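Local coordinates for protein flavodoxin (Fusobacterium nucleatum, PDB 6OHK) that binds flavin mononucleotide and transfers electrons, probably serving as a donor to redox enzymes, at residues I53-T58 with G86-G91. The protein carries 1 engineered substitution. Sequence-based numbering, arbitrary orientation.
With FMN (flavin mononucleotide), chain B.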
loop_
_atom_site.group_PDB
_atom_site.type_symbol
_atom_site.label_atom_id
_atom_site.label_comp_id
_atom_site.label_asym_id
_atom_site.label_seq_id
_atom_site.Cartn_x
_atom_site.Cartn_y
_atom_site.Cartn_z
ATOM N N ILE A 53 2.108 5.465 -3.649
ATOM C CA ILE A 53 2.236 4.193 -2.939
ATOM C C ILE A 53 1.775 4.428 -1.511
ATOM O O ILE A 53 2.355 5.265 -0.804
ATOM C CB ILE A 53 3.685 3.693 -2.971
ATOM C CG1 ILE A 53 4.142 3.443 -4.406
ATOM C CG2 ILE A 53 3.837 2.439 -2.088
ATOM C CD1 ILE A 53 5.626 3.114 -4.537
ATOM N N LEU A 54 0.722 3.741 -1.095
ATOM C CA LEU A 54 0.130 3.901 0.235
ATOM C C LEU A 54 0.363 2.622 1.010
ATOM O O LEU A 54 0.045 1.540 0.520
ATOM C CB LEU A 54 -1.375 4.175 0.135
ATOM C CG LEU A 54 -1.805 5.230 -0.883
ATOM C CD1 LEU A 54 -3.316 5.415 -0.788
ATOM C CD2 LEU A 54 -1.105 6.563 -0.723
ATOM N N VAL A 55 0.958 2.740 2.191
ATOM C CA VAL A 55 1.466 1.602 2.959
ATOM C C VAL A 55 0.864 1.624 4.354
ATOM O O VAL A 55 0.904 2.645 5.043
ATOM C CB VAL A 55 2.999 1.674 3.068
ATOM C CG1 VAL A 55 3.533 0.416 3.739
ATOM C CG2 VAL A 55 3.658 1.938 1.723
ATOM N N THR A 56 0.332 0.494 4.794
ATOM C CA THR A 56 -0.145 0.392 6.172
ATOM C C THR A 56 0.042 -1.007 6.742
ATOM O O THR A 56 -0.229 -1.989 6.054
ATOM C CB THR A 56 -1.624 0.813 6.302
ATOM O OG1 THR A 56 -1.991 0.880 7.690
ATOM C CG2 THR A 56 -2.568 -0.135 5.553
ATOM N N PRO A 57 0.450 -1.116 8.002
ATOM C CA PRO A 57 0.222 -2.352 8.750
ATOM C C PRO A 57 -1.245 -2.483 9.109
ATOM O O PRO A 57 -2.047 -1.575 8.958
ATOM C CB PRO A 57 1.091 -2.153 9.986
ATOM C CG PRO A 57 0.995 -0.655 10.246
ATOM C CD PRO A 57 0.984 -0.036 8.858
ATOM N N THR A 58 -1.612 -3.643 9.621
ATOM C CA THR A 58 -2.995 -3.953 9.974
ATOM C C THR A 58 -3.091 -4.127 11.481
ATOM O O THR A 58 -2.246 -4.783 12.100
ATOM C CB THR A 58 -3.390 -5.258 9.325
ATOM O OG1 THR A 58 -2.896 -5.297 7.985
ATOM C CG2 THR A 58 -4.870 -5.535 9.424
ATOM N N GLY A 86 -0.587 2.289 -5.909
ATOM C CA GLY A 86 -0.275 0.961 -5.401
ATOM C C GLY A 86 -0.434 0.928 -3.893
ATOM O O GLY A 86 -0.056 1.883 -3.210
ATOM N N LEU A 87 -0.989 -0.168 -3.380
ATOM C CA LEU A 87 -1.240 -0.372 -1.963
ATOM C C LEU A 87 -0.333 -1.461 -1.432
ATOM O O LEU A 87 -0.177 -2.511 -2.080
ATOM C CB LEU A 87 -2.694 -0.792 -1.776
ATOM C CG LEU A 87 -3.717 0.144 -2.356
ATOM C CD1 LEU A 87 -5.111 -0.481 -2.201
ATOM C CD2 LEU A 87 -3.681 1.516 -1.708
ATOM N N VAL A 88 0.254 -1.210 -0.265
ATOM C CA VAL A 88 1.108 -2.175 0.423
ATOM C C VAL A 88 0.549 -2.404 1.812
ATOM O O VAL A 88 0.389 -1.452 2.574
ATOM C CB VAL A 88 2.562 -1.689 0.512
ATOM C CG1 VAL A 88 3.438 -2.766 1.194
ATOM C CG2 VAL A 88 3.097 -1.360 -0.887
ATOM N N GLY A 89 0.298 -3.657 2.161
ATOM C CA GLY A 89 -0.085 -4.027 3.508
ATOM C C GLY A 89 1.009 -4.819 4.186
ATOM O O GLY A 89 1.739 -5.571 3.537
ATOM N N LEU A 90 1.103 -4.675 5.505
ATOM C CA LEU A 90 1.886 -5.564 6.370
ATOM C C LEU A 90 0.930 -6.216 7.341
ATOM O O LEU A 90 0.004 -5.570 7.841
ATOM C CB LEU A 90 2.888 -4.803 7.190
ATOM C CG LEU A 90 4.162 -4.359 6.486
ATOM C CD1 LEU A 90 3.943 -3.104 5.694
ATOM C CD2 LEU A 90 5.202 -4.094 7.528
ATOM N N GLY A 91 1.137 -7.509 7.574
ATOM C CA GLY A 91 0.303 -8.230 8.517
ATOM C C GLY A 91 0.937 -9.545 8.921
ATOM O O GLY A 91 2.118 -9.791 8.681
HETATM N N1 FMN B . -1.899 -8.364 11.024
HETATM C C2 FMN B . -2.907 -8.681 10.101
HETATM O O2 FMN B . -2.648 -9.122 9.031
HETATM N N3 FMN B . -4.272 -8.486 10.512
HETATM C C4 FMN B . -4.670 -8.016 11.734
HETATM O O4 FMN B . -5.857 -7.888 11.952
HETATM C C4A FMN B . -3.630 -7.722 12.657
HETATM N N5 FMN B . -3.972 -7.251 13.923
HETATM C C5A FMN B . -2.885 -7.041 14.817
HETATM C C6 FMN B . -3.184 -6.694 16.148
HETATM C C7 FMN B . -2.162 -6.463 17.045
HETATM C C7M FMN B . -2.626 -6.011 18.439
HETATM C C8 FMN B . -0.842 -6.672 16.672
HETATM C C8M FMN B . 0.248 -6.369 17.678
HETATM C C9 FMN B . -0.545 -7.022 15.356
HETATM C C9A FMN B . -1.558 -7.232 14.455
HETATM N N10 FMN B . -1.229 -7.598 13.088
HETATM C C10 FMN B . -2.282 -7.887 12.247
HETATM C "C1'" FMN B . 0.160 -7.772 12.669
HETATM C "C2'" FMN B . 0.840 -6.400 12.379
HETATM O "O2'" FMN B . 0.171 -5.672 11.365
HETATM C "C3'" FMN B . 2.278 -6.657 11.893
HETATM O "O3'" FMN B . 3.005 -7.171 12.992
HETATM C "C4'" FMN B . 3.017 -5.466 11.286
HETATM O "O4'" FMN B . 4.256 -5.932 10.764
HETATM C "C5'" FMN B . 3.274 -4.347 12.288
HETATM O "O5'" FMN B . 3.790 -3.238 11.570
HETATM P P FMN B . 4.403 -1.977 12.356
HETATM O O1P FMN B . 4.851 -1.060 11.241
HETATM O O2P FMN B . 3.376 -1.354 13.239
HETATM O O3P FMN B . 5.585 -2.497 13.184
#
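L90 O accepts a hydrogen bond from the T58 hydroxyl, OG1 lying 2.9 Å away and tilted 32° from the carbonyl plane, and also receives a CA-H...O contact from P57. That hydroxyl bond ties the two strands together beside the flavin: OG1 sits beside the backbone N (chi1 -42°), anti to the carbonyl carbon, while CG2 stands anti to the backbone N and lies 3.2 Å from FMN N3. T58 also holds the ribityl chain, its N donating to FMN O2' and its O accepting from O2' at 2.7 Å. G91, whose CA comes within 3.1 Å of FMN O2, leaves no side chain where a CB would collide with that oxygen.

Behind this region the strands run parallel in register, I53 beside G86 through P57 beside L90. L54 and T56 of one strand each use both N and O, bonding to G86 O, V88 N, V88 O and L90 N; L90 N meets T56 O at 3.0 Å, well off the carbonyl plane. V55 and V88 lie side by side on one face, CG1 of V55 4.0 Å from CB of V88, and L90 CD1 extends this apolar row by touching V55 CG1. On the other face L87 CD2 leans against CB and CD1 of L54. T56 OG1 is fixed by P57 O and H65 N.

These are adjacent inner strands of the parallel sheet in the flavodoxin-like alpha/beta sandwich. Helices 17-28 and 154-166 pack on the V55 and V88 face, helix 103-113 on the L54 and L87 face, and strands 7-11 and 139-145 continue the sheet on either side.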